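Local coordinates for probable chitinase (Chromobacterium violaceum, PDB 5JH8), which probably binds chitin and cleaves its glycosidic bonds, as a glycosyl hydrolase of family 18, at residues Pro248-Gly253 / Thr273-Ser278; Pro189-Asp194 / Ala280-Leu285; Ser87-Ala92 / Phe123-Gln128; Ala6-Ser9 / Asn14-Ala17. All blocks are in the same frame, centred on the assembly; numbering follows the deposited sequence.

Contact 1 of 4, residues Pro248-Gly253 / Thr273-Ser278; sequences PRYDAG and TENARS
Asn275 is the first residue of 273-278 to meet Tyr250. The amide and ring planes are 18° apart, while the two side chains cross at about a right angle. The amide carbonyl comes to one ring carbon, with OD1 3.4 Å from Tyr250 CE1. The amide nitrogen comes to the next carbon, with ND2 3.5 Å from Tyr250 CD1. OD1 has a second task. It accepts the backbone N-H of Ser278, 3.0 Å from Ser278 N to Asn275 OD1, and the donor sits nearly on the line of the C=O bond. The CG of Asn275 stands between its own N and carbonyl carbon (chi1 70°), which turns the amide back over the start of the helix.

Arg277 follows, reaching over one face of the Tyr250 ring. Its NH1 sits above the ring centre, 3.3 Å from Tyr250 CG. The guanidinium stands upright on the ring, with its plane at 90° to it. This is a cation-pi contact, with Arg277 CZ 4.4 Å from the ring centroid.

Ser278 comes to the phenol end at the ring edge, with its CB 3.6 Å from Tyr250 OH. That hydroxyl is hydrogen-bonded to His255 ND1, which holds the phenol end in place. The serine hydroxyl turns back and accepts from Asn275 N, 2.9 Å from Asn275 N to Ser278 OG.

The two reciprocal bonds of Asn275 and Ser278 form a capping box at the N-terminus of helix 276-289. Tyr250 belongs to strand 249-251, which lies between barrel strands 212-222 and 293-297 in sequence, consistent with the alpha+beta insertion found in many family 18 chitinases.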
loop_
_atom_site.group_PDB
_atom_site.type_symbol
_atom_site.label_atom_id
_atom_site.label_comp_id
_atom_site.label_asym_id
_atom_site.label_seq_id
_atom_site.Cartn_x
_atom_site.Cartn_y
_atom_site.Cartn_z
ATOM N N PRO A 248 -25.196 8.394 6.580
ATOM C CA PRO A 248 -24.240 7.292 6.474
ATOM C C PRO A 248 -24.463 6.260 7.565
ATOM O O PRO A 248 -24.856 6.583 8.686
ATOM C CB PRO A 248 -22.888 7.999 6.643
ATOM C CG PRO A 248 -23.181 9.158 7.533
ATOM C CD PRO A 248 -24.580 9.606 7.157
ATOM N N ARG A 249 -24.203 5.004 7.221
ATOM C CA ARG A 249 -24.392 3.858 8.101
ATOM C C ARG A 249 -23.027 3.268 8.415
ATOM O O ARG A 249 -22.232 2.990 7.502
ATOM C CB ARG A 249 -25.241 2.775 7.417
ATOM C CG ARG A 249 -25.421 1.460 8.233
ATOM C CD ARG A 249 -26.348 0.419 7.556
ATOM N NE ARG A 249 -25.733 -0.263 6.412
ATOM C CZ ARG A 249 -24.929 -1.322 6.508
ATOM N NH1 ARG A 249 -24.631 -1.840 7.698
ATOM N NH2 ARG A 249 -24.412 -1.869 5.413
ATOM N N TYR A 250 -22.737 3.100 9.697
ATOM C CA TYR A 250 -21.522 2.410 10.102
ATOM C C TYR A 250 -21.792 0.917 10.154
ATOM O O TYR A 250 -22.647 0.458 10.916
ATOM C CB TYR A 250 -21.035 2.898 11.456
ATOM C CG TYR A 250 -19.610 2.471 11.751
ATOM C CD1 TYR A 250 -18.534 3.093 11.133
ATOM C CD2 TYR A 250 -19.335 1.471 12.675
ATOM C CE1 TYR A 250 -17.233 2.737 11.430
ATOM C CE2 TYR A 250 -18.032 1.093 12.960
ATOM C CZ TYR A 250 -16.977 1.727 12.336
ATOM O OH TYR A 250 -15.662 1.396 12.626
ATOM N N ASP A 251 -21.086 0.168 9.332
ATOM C CA ASP A 251 -21.190 -1.286 9.311
ATOM C C ASP A 251 -20.214 -1.830 10.347
ATOM O O ASP A 251 -19.001 -1.865 10.129
ATOM C CB ASP A 251 -20.893 -1.823 7.920
ATOM C CG ASP A 251 -21.238 -3.298 7.801
ATOM O OD1 ASP A 251 -22.442 -3.642 7.882
ATOM O OD2 ASP A 251 -20.317 -4.122 7.657
ATOM N N ALA A 252 -20.746 -2.242 11.493
ATOM C CA ALA A 252 -19.881 -2.647 12.592
ATOM C C ALA A 252 -19.131 -3.933 12.286
ATOM O O ALA A 252 -17.986 -4.086 12.719
ATOM C CB ALA A 252 -20.709 -2.804 13.866
ATOM N N GLY A 253 -19.741 -4.852 11.529
ATOM C CA GLY A 253 -19.103 -6.120 11.220
ATOM C C GLY A 253 -17.860 -5.989 10.371
ATOM O O GLY A 253 -17.006 -6.880 10.397
ATOM N N THR A 273 -16.399 3.693 2.474
ATOM C CA THR A 273 -15.187 4.399 2.849
ATOM C C THR A 273 -14.939 4.191 4.339
ATOM O O THR A 273 -15.528 3.310 4.984
ATOM C CB THR A 273 -15.254 5.869 2.417
ATOM O OG1 THR A 273 -13.955 6.440 2.566
ATOM C CG2 THR A 273 -16.299 6.634 3.204
ATOM N N GLU A 274 -14.031 5.002 4.866
ATOM C CA GLU A 274 -13.578 4.964 6.251
ATOM C C GLU A 274 -14.119 6.172 7.009
ATOM O O GLU A 274 -14.524 7.182 6.419
ATOM C CB GLU A 274 -12.039 5.016 6.352
ATOM C CG GLU A 274 -11.287 3.967 5.524
ATOM C CD GLU A 274 -11.624 2.548 5.911
ATOM O OE1 GLU A 274 -11.768 2.282 7.138
ATOM O OE2 GLU A 274 -11.753 1.701 4.994
ATOM N N ASN A 275 -14.106 6.062 8.343
ATOM C CA ASN A 275 -14.240 7.237 9.196
ATOM C C ASN A 275 -13.179 7.170 10.291
ATOM O O ASN A 275 -12.299 6.316 10.263
ATOM C CB ASN A 275 -15.674 7.404 9.732
ATOM C CG ASN A 275 -16.060 6.345 10.745
ATOM O OD1 ASN A 275 -15.284 5.467 11.083
ATOM N ND2 ASN A 275 -17.301 6.416 11.213
ATOM N N ALA A 276 -13.227 8.075 11.265
ATOM C CA ALA A 276 -12.176 8.087 12.279
ATOM C C ALA A 276 -12.204 6.814 13.115
ATOM O O ALA A 276 -11.151 6.289 13.494
ATOM C CB ALA A 276 -12.301 9.331 13.155
ATOM N N ARG A 277 -13.402 6.320 13.446
ATOM C CA ARG A 277 -13.497 5.092 14.215
ATOM C C ARG A 277 -12.847 3.926 13.480
ATOM O O ARG A 277 -12.139 3.115 14.090
ATOM C CB ARG A 277 -14.955 4.747 14.502
ATOM C CG ARG A 277 -15.099 3.584 15.490
ATOM C CD ARG A 277 -16.580 3.196 15.781
ATOM N NE ARG A 277 -17.330 4.380 16.130
ATOM C CZ ARG A 277 -18.169 5.019 15.330
ATOM N NH1 ARG A 277 -18.565 4.510 14.159
ATOM N NH2 ARG A 277 -18.652 6.185 15.714
ATOM N N SER A 278 -13.094 3.808 12.173
ATOM C CA SER A 278 -12.592 2.655 11.443
ATOM C C SER A 278 -11.093 2.726 11.247
ATOM O O SER A 278 -10.411 1.703 11.349
ATOM C CB SER A 278 -13.306 2.496 10.110
ATOM O OG SER A 278 -13.016 3.517 9.192
#

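Contact 2 of 4, residues Pro189-Asp194 / Ala280-Leu285; sequences PVAGSD and ALKASL
Lys282 NZ donates the hydrogen bond that joins the segments, to the backbone carbonyl of Ala191, 2.8 Å from Lys282 NZ to Ala191 O. The ammonium comes from above the carbonyl plane, 45° out of it, so it is not directed at a lone pair. The lysine chain is extended beyond CG and runs from the helix to the turn. Its last methylene accompanies the bond, with Lys282 CE 3.2 Å from Ala191 O.

The charged partner is Glu274, whose OE1 makes a salt bridge with the same ammonium. His255 O also accepts from it.

The apolar contacts are few and loose. Leu281 leans one methyl against the first residue of helix 193-206, with CD1 4.0 Å from Ser193 CB. Its CG lies opposite the backbone N (chi1 -178°), which carries the branch to that side. The Lys282 stem passes Ser193 as well, with CE 4.3 Å from Ser193 CB. The side chain of Met196 also touches Lys282 and Ala191.

The contact therefore rests on a buried ammonium held by one carboxylate and two backbone carbonyls. Such surroundings would probably keep Lys282 protonated. They tie helix 276-289 to the turn leading into helix 193-206.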
loop_
_atom_site.group_PDB
_atom_site.type_symbol
_atom_site.label_atom_id
_atom_site.label_comp_id
_atom_site.label_asym_id
_atom_site.label_seq_id
_atom_site.Cartn_x
_atom_site.Cartn_y
_atom_site.Cartn_z
ATOM N N PRO A 189 -17.133 -2.999 1.182
ATOM C CA PRO A 189 -16.016 -2.447 1.939
ATOM C C PRO A 189 -14.717 -2.522 1.149
ATOM O O PRO A 189 -14.383 -3.541 0.532
ATOM C CB PRO A 189 -15.965 -3.335 3.182
ATOM C CG PRO A 189 -17.372 -3.805 3.368
ATOM C CD PRO A 189 -17.929 -3.957 1.970
ATOM N N VAL A 190 -13.962 -1.432 1.224
ATOM C CA VAL A 190 -12.666 -1.339 0.555
ATOM C C VAL A 190 -11.547 -1.928 1.401
ATOM O O VAL A 190 -10.547 -2.412 0.868
ATOM C CB VAL A 190 -12.403 0.136 0.195
ATOM C CG1 VAL A 190 -11.032 0.312 -0.424
ATOM C CG2 VAL A 190 -13.498 0.627 -0.739
ATOM N N ALA A 191 -11.703 -1.896 2.713
ATOM C CA ALA A 191 -10.709 -2.380 3.655
ATOM C C ALA A 191 -11.439 -2.924 4.879
ATOM O O ALA A 191 -11.192 -2.526 6.015
ATOM C CB ALA A 191 -9.728 -1.264 4.020
ATOM N N GLY A 192 -12.355 -3.861 4.647
ATOM C CA GLY A 192 -13.184 -4.361 5.730
ATOM C C GLY A 192 -12.339 -5.036 6.798
ATOM O O GLY A 192 -11.400 -5.778 6.500
ATOM N N SER A 193 -12.702 -4.801 8.065
ATOM C CA SER A 193 -11.892 -5.297 9.166
ATOM C C SER A 193 -11.926 -6.809 9.278
ATOM O O SER A 193 -10.949 -7.408 9.739
ATOM C CB SER A 193 -12.367 -4.693 10.477
ATOM O OG SER A 193 -13.743 -4.928 10.703
ATOM N N ASP A 194 -13.044 -7.437 8.907
ATOM C CA ASP A 194 -13.142 -8.895 8.966
ATOM C C ASP A 194 -12.191 -9.535 7.951
ATOM O O ASP A 194 -11.420 -10.445 8.279
ATOM C CB ASP A 194 -14.601 -9.344 8.799
ATOM C CG ASP A 194 -15.285 -8.827 7.534
ATOM O OD1 ASP A 194 -14.818 -7.893 6.865
ATOM O OD2 ASP A 194 -16.365 -9.382 7.223
ATOM N N ALA A 280 -8.948 4.254 13.274
ATOM C CA ALA A 280 -8.350 3.948 14.567
ATOM C C ALA A 280 -8.412 2.455 14.851
ATOM O O ALA A 280 -7.431 1.869 15.312
ATOM C CB ALA A 280 -9.034 4.741 15.684
ATOM N N LEU A 281 -9.545 1.811 14.545
ATOM C CA LEU A 281 -9.658 0.370 14.758
ATOM C C LEU A 281 -8.591 -0.363 13.949
ATOM O O LEU A 281 -7.887 -1.247 14.459
ATOM C CB LEU A 281 -11.077 -0.106 14.402
ATOM C CG LEU A 281 -11.449 -1.584 14.595
ATOM C CD1 LEU A 281 -10.944 -2.465 13.486
ATOM C CD2 LEU A 281 -10.962 -2.113 15.930
ATOM N N LYS A 282 -8.467 -0.014 12.672
ATOM C CA LYS A 282 -7.519 -0.718 11.809
ATOM C C LYS A 282 -6.073 -0.453 12.233
ATOM O O LYS A 282 -5.249 -1.372 12.181
ATOM C CB LYS A 282 -7.822 -0.396 10.351
ATOM C CG LYS A 282 -9.174 -1.009 9.971
ATOM C CD LYS A 282 -9.869 -0.401 8.759
ATOM C CE LYS A 282 -11.322 -0.888 8.740
ATOM N NZ LYS A 282 -12.070 -0.369 7.572
ATOM N N ALA A 283 -5.765 0.754 12.716
ATOM C CA ALA A 283 -4.433 1.019 13.252
ATOM C C ALA A 283 -4.184 0.260 14.549
ATOM O O ALA A 283 -3.050 -0.162 14.831
ATOM C CB ALA A 283 -4.233 2.519 13.417
ATOM N N SER A 284 -5.234 0.069 15.355
ATOM C CA SER A 284 -5.085 -0.644 16.622
ATOM C C SER A 284 -4.721 -2.100 16.409
ATOM O O SER A 284 -4.253 -2.757 17.346
ATOM C CB SER A 284 -6.371 -0.538 17.445
ATOM O OG SER A 284 -7.367 -1.472 17.057
ATOM N N LEU A 285 -4.959 -2.631 15.211
ATOM C CA LEU A 285 -4.560 -4.005 14.924
ATOM C C LEU A 285 -3.050 -4.191 15.002
ATOM O O LEU A 285 -2.599 -5.323 15.178
ATOM C CB LEU A 285 -5.096 -4.480 13.575
ATOM C CG LEU A 285 -6.621 -4.494 13.491
ATOM C CD1 LEU A 285 -7.052 -4.991 12.130
ATOM C CD2 LEU A 285 -7.289 -5.317 14.569
#

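Contact 3 of 4, residues Ser87-Ala92 / Phe123-Gln128; sequences SAQSQA and FSHFIQ
The helix starting at Gln89 comes up to helix 120-135 at Phe126, with the CA atoms of Gln89 and Phe126 6.6 Å apart. Gln89 carries most of the contact. Its CG lies opposite the backbone N (chi1 -164°) and the chain stays extended, which sends the amide across to the second helix. There NE2 donates to the imidazole of His125, 3.0 Å from Gln89 NE2 to His125 ND1. The bond is fairly straight, 164° at the hydrogen. ND1 lies in the amide plane, while the donor is tilted from the ring plane. As an acceptor here, ND1 would carry no proton, which is consistent with a neutral imidazole. A second, weak hydrogen bond runs from Gln89 NE2 to Ser85 O.

Beneath the amide the contact is apolar. Gln89 CG meets the edge of the Phe126 ring, 3.9 Å from Phe126 CD1. Ala92 comes obliquely to the same ring, with CB 4.2 Å from Phe126 CE1. Val84, Val93 and Leu96 also pack on Phe126, which is buried, whereas His125 is exposed.

A polar bridge thus lies at the outer rim of an aromatic and aliphatic seam. This is helix-to-helix packing in the outer layer of a TIM barrel, where helix 120-135 connects strands 107-111 and 142-146.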
loop_
_atom_site.group_PDB
_atom_site.type_symbol
_atom_site.label_atom_id
_atom_site.label_comp_id
_atom_site.label_asym_id
_atom_site.label_seq_id
_atom_site.Cartn_x
_atom_site.Cartn_y
_atom_site.Cartn_z
ATOM N N SER A 87 16.112 -13.513 -15.882
ATOM C CA SER A 87 17.245 -13.200 -16.749
ATOM C C SER A 87 17.976 -11.931 -16.341
ATOM O O SER A 87 19.191 -11.828 -16.551
ATOM C CB SER A 87 16.768 -13.097 -18.200
ATOM O OG SER A 87 15.721 -12.152 -18.343
ATOM N N ALA A 88 17.271 -10.949 -15.783
ATOM C CA ALA A 88 17.872 -9.673 -15.412
ATOM C C ALA A 88 18.059 -9.548 -13.908
ATOM O O ALA A 88 18.242 -8.436 -13.398
ATOM C CB ALA A 88 17.057 -8.498 -15.951
ATOM N N GLN A 89 18.047 -10.675 -13.193
ATOM C CA GLN A 89 18.098 -10.599 -11.740
ATOM C C GLN A 89 19.382 -9.949 -11.256
ATOM O O GLN A 89 19.353 -9.121 -10.346
ATOM C CB GLN A 89 17.931 -11.982 -11.127
ATOM C CG GLN A 89 17.588 -11.948 -9.661
ATOM C CD GLN A 89 17.644 -13.319 -9.024
ATOM O OE1 GLN A 89 18.699 -13.758 -8.568
ATOM N NE2 GLN A 89 16.507 -14.014 -9.001
ATOM N N SER A 90 20.529 -10.325 -11.821
ATOM C CA SER A 90 21.775 -9.799 -11.268
ATOM C C SER A 90 21.881 -8.293 -11.492
ATOM O O SER A 90 22.394 -7.559 -10.636
ATOM C CB SER A 90 22.983 -10.532 -11.855
ATOM O OG SER A 90 22.987 -10.452 -13.259
ATOM N N GLN A 91 21.441 -7.827 -12.658
ATOM C CA GLN A 91 21.419 -6.399 -12.933
ATOM C C GLN A 91 20.441 -5.685 -12.013
ATOM O O GLN A 91 20.769 -4.650 -11.427
ATOM C CB GLN A 91 21.042 -6.178 -14.400
ATOM C CG GLN A 91 22.060 -6.694 -15.391
ATOM C CD GLN A 91 21.833 -8.132 -15.808
ATOM O OE1 GLN A 91 21.082 -8.879 -15.191
ATOM N NE2 GLN A 91 22.504 -8.527 -16.871
ATOM N N ALA A 92 19.229 -6.225 -11.879
ATOM C CA ALA A 92 18.214 -5.565 -11.073
ATOM C C ALA A 92 18.645 -5.447 -9.626
ATOM O O ALA A 92 18.432 -4.405 -9.009
ATOM C CB ALA A 92 16.899 -6.332 -11.165
ATOM N N PHE A 123 10.015 -15.079 -8.137
ATOM C CA PHE A 123 9.900 -13.829 -7.395
ATOM C C PHE A 123 10.439 -13.992 -5.972
ATOM O O PHE A 123 11.158 -13.119 -5.467
ATOM C CB PHE A 123 8.442 -13.357 -7.421
ATOM C CG PHE A 123 8.241 -12.016 -6.765
ATOM C CD1 PHE A 123 8.946 -10.900 -7.188
ATOM C CD2 PHE A 123 7.361 -11.874 -5.710
ATOM C CE1 PHE A 123 8.764 -9.668 -6.558
ATOM C CE2 PHE A 123 7.165 -10.635 -5.090
ATOM C CZ PHE A 123 7.870 -9.540 -5.512
ATOM N N SER A 124 10.120 -15.110 -5.317
ATOM C CA SER A 124 10.666 -15.359 -3.988
ATOM C C SER A 124 12.181 -15.338 -4.027
ATOM O O SER A 124 12.825 -14.783 -3.131
ATOM C CB SER A 124 10.195 -16.717 -3.483
ATOM O OG SER A 124 8.801 -16.686 -3.291
ATOM N N HIS A 125 12.763 -15.961 -5.058
ATOM C CA HIS A 125 14.213 -16.022 -5.165
ATOM C C HIS A 125 14.804 -14.637 -5.384
ATOM O O HIS A 125 15.791 -14.268 -4.740
ATOM C CB HIS A 125 14.630 -16.983 -6.280
ATOM C CG HIS A 125 16.110 -17.134 -6.400
ATOM N ND1 HIS A 125 16.819 -16.577 -7.437
ATOM C CD2 HIS A 125 17.023 -17.723 -5.593
ATOM C CE1 HIS A 125 18.103 -16.842 -7.285
ATOM N NE2 HIS A 125 18.254 -17.541 -6.176
ATOM N N PHE A 126 14.186 -13.843 -6.261
ATOM C CA PHE A 126 14.629 -12.464 -6.468
ATOM C C PHE A 126 14.646 -11.694 -5.159
ATOM O O PHE A 126 15.621 -11.002 -4.849
ATOM C CB PHE A 126 13.717 -11.792 -7.494
ATOM C CG PHE A 126 13.835 -10.281 -7.551
ATOM C CD1 PHE A 126 15.012 -9.660 -7.922
ATOM C CD2 PHE A 126 12.747 -9.475 -7.237
ATOM C CE1 PHE A 126 15.088 -8.273 -7.962
ATOM C CE2 PHE A 126 12.831 -8.105 -7.285
ATOM C CZ PHE A 126 13.992 -7.504 -7.646
ATOM N N ILE A 127 13.576 -11.810 -4.372
ATOM C CA ILE A 127 13.485 -11.102 -3.101
ATOM C C ILE A 127 14.513 -11.627 -2.102
ATOM O O ILE A 127 15.095 -10.847 -1.342
ATOM C CB ILE A 127 12.030 -11.168 -2.597
ATOM C CG1 ILE A 127 11.118 -10.341 -3.524
ATOM C CG2 ILE A 127 11.929 -10.715 -1.153
ATOM C CD1 ILE A 127 11.514 -8.885 -3.713
ATOM N N GLN A 128 14.786 -12.930 -2.100
ATOM C CA GLN A 128 15.847 -13.469 -1.247
ATOM C C GLN A 128 17.201 -12.847 -1.579
ATOM O O GLN A 128 17.951 -12.415 -0.686
ATOM C CB GLN A 128 15.919 -14.986 -1.427
ATOM C CG GLN A 128 14.763 -15.737 -0.803
ATOM C CD GLN A 128 14.671 -17.191 -1.263
ATOM O OE1 GLN A 128 15.337 -17.604 -2.213
ATOM N NE2 GLN A 128 13.820 -17.960 -0.603
#

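Contact 4 of 4, residues Ala6-Ser9 / Asn14-Ala17; sequences AYYS and NYAA
Tyr8, on strand 3-8, presents the edge of its ring to the first turn of helix 14-20. The Asn14 carbonyl lies in the ring plane, with O 3.5 Å from Tyr8 CE1. The Asn14 side chain packs beside the same carbon, with Asn14 CB 3.6 Å from Tyr8 CE1. Its amide plane is only 14° from that of the phenol ring, though the two side chains run obliquely. Further out, the Tyr8 hydroxyl oxygen nestles against Tyr15, with Tyr8 OH 3.5 Å from Tyr15 CB and near the edge of that ring. Phe32 meets the Tyr8 ring from strand 27-35.

Ser9 contributes its backbone. Asn14 ND2 donates to Ser9 O over 2.9 Å, with an angle of 149° at the hydrogen and the donor tilted from the carbonyl plane. The CG of Asn14 sits between its N and carbonyl carbon (chi1 56°), which folds the amide back toward the strand end. The other end of this amide, OD1, takes a weak bond from Tyr15 N. Both amide ends therefore have partners.

The asparagine ties the end of a strand to the helix after it, across a short loop that includes Tyr11 of a ligand pocket. This is the first strand-loop-helix step of the TIM barrel of family 18, in the beta-alpha-beta unit 3-8, 14-20 and 27-35.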
loop_
_atom_site.group_PDB
_atom_site.type_symbol
_atom_site.label_atom_id
_atom_site.label_comp_id
_atom_site.label_asym_id
_atom_site.label_seq_id
_atom_site.Cartn_x
_atom_site.Cartn_y
_atom_site.Cartn_z
ATOM N N ALA A 6 4.136 6.137 5.382
ATOM C CA ALA A 6 3.294 6.903 4.473
ATOM C C ALA A 6 3.761 6.695 3.038
ATOM O O ALA A 6 4.944 6.558 2.773
ATOM C CB ALA A 6 3.370 8.389 4.836
ATOM N N TYR A 7 2.815 6.705 2.105
ATOM C CA TYR A 7 3.097 6.612 0.674
ATOM C C TYR A 7 3.094 8.004 0.048
ATOM O O TYR A 7 2.095 8.721 0.099
ATOM C CB TYR A 7 2.111 5.664 -0.047
ATOM C CG TYR A 7 2.625 4.246 0.025
ATOM C CD1 TYR A 7 2.488 3.497 1.164
ATOM C CD2 TYR A 7 3.405 3.728 -0.999
ATOM C CE1 TYR A 7 3.070 2.270 1.277
ATOM C CE2 TYR A 7 3.971 2.485 -0.909
ATOM C CZ TYR A 7 3.830 1.764 0.238
ATOM O OH TYR A 7 4.448 0.554 0.383
ATOM N N TYR A 8 4.244 8.374 -0.528
ATOM C CA TYR A 8 4.434 9.628 -1.255
ATOM C C TYR A 8 4.427 9.288 -2.740
ATOM O O TYR A 8 5.414 8.795 -3.280
ATOM C CB TYR A 8 5.730 10.305 -0.823
ATOM C CG TYR A 8 5.910 11.662 -1.450
ATOM C CD1 TYR A 8 5.160 12.723 -1.028
ATOM C CD2 TYR A 8 6.813 11.877 -2.484
ATOM C CE1 TYR A 8 5.300 13.968 -1.598
ATOM C CE2 TYR A 8 6.942 13.128 -3.073
ATOM C CZ TYR A 8 6.180 14.183 -2.619
ATOM O OH TYR A 8 6.288 15.449 -3.154
ATOM N N SER A 9 3.322 9.611 -3.411
ATOM C CA SER A 9 3.063 9.160 -4.764
ATOM C C SER A 9 2.490 10.320 -5.567
ATOM O O SER A 9 2.372 11.447 -5.078
ATOM C CB SER A 9 2.097 7.972 -4.747
ATOM O OG SER A 9 1.832 7.560 -6.070
ATOM N N ASN A 14 0.420 16.144 -2.503
ATOM C CA ASN A 14 1.328 15.192 -1.885
ATOM C C ASN A 14 2.374 15.874 -1.012
ATOM O O ASN A 14 2.594 15.454 0.133
ATOM C CB ASN A 14 1.945 14.263 -2.944
ATOM C CG ASN A 14 2.689 14.982 -4.084
ATOM O OD1 ASN A 14 2.687 16.201 -4.221
ATOM N ND2 ASN A 14 3.291 14.171 -4.947
ATOM N N TYR A 15 3.046 16.899 -1.542
ATOM C CA TYR A 15 4.137 17.541 -0.818
ATOM C C TYR A 15 3.612 18.329 0.378
ATOM O O TYR A 15 4.223 18.336 1.460
ATOM C CB TYR A 15 4.964 18.425 -1.778
ATOM C CG TYR A 15 6.225 18.939 -1.124
ATOM C CD1 TYR A 15 7.368 18.170 -1.089
ATOM C CD2 TYR A 15 6.252 20.172 -0.494
ATOM C CE1 TYR A 15 8.499 18.607 -0.424
ATOM C CE2 TYR A 15 7.377 20.614 0.170
ATOM C CZ TYR A 15 8.494 19.819 0.205
ATOM O OH TYR A 15 9.629 20.207 0.877
ATOM N N ALA A 16 2.479 19.000 0.202
ATOM C CA ALA A 16 1.860 19.698 1.313
ATOM C C ALA A 16 1.554 18.732 2.453
ATOM O O ALA A 16 1.758 19.067 3.623
ATOM C CB ALA A 16 0.582 20.383 0.847
ATOM N N ALA A 17 1.062 17.533 2.129
ATOM C CA ALA A 17 0.755 16.538 3.152
ATOM C C ALA A 17 2.024 15.935 3.754
ATOM O O ALA A 17 2.077 15.702 4.967
ATOM C CB ALA A 17 -0.126 15.444 2.562
#

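How the contacts relate
Contacts 1 and 2 share helix 276-289 and touch directly, their centres about 9 Å apart. Contact 1 lies toward the surface, at the helix start, and uses an exposed guanidinium over an aromatic face, plus capping bonds. Contact 2 is buried and depends on an enclosed ammonium. Contacts 3 and 4 are both partly buried. Contact 3 lies across the chain's centre from contact 1, about 41 Å away between centres. It joins two outer helices, with an amide-imidazole hydrogen bond at an exposed rim, above aromatic packing. Contact 4 is nearer the chain centre. It joins a barrel strand to the helix following it, and its ring edges and asparagine amide carry no charge.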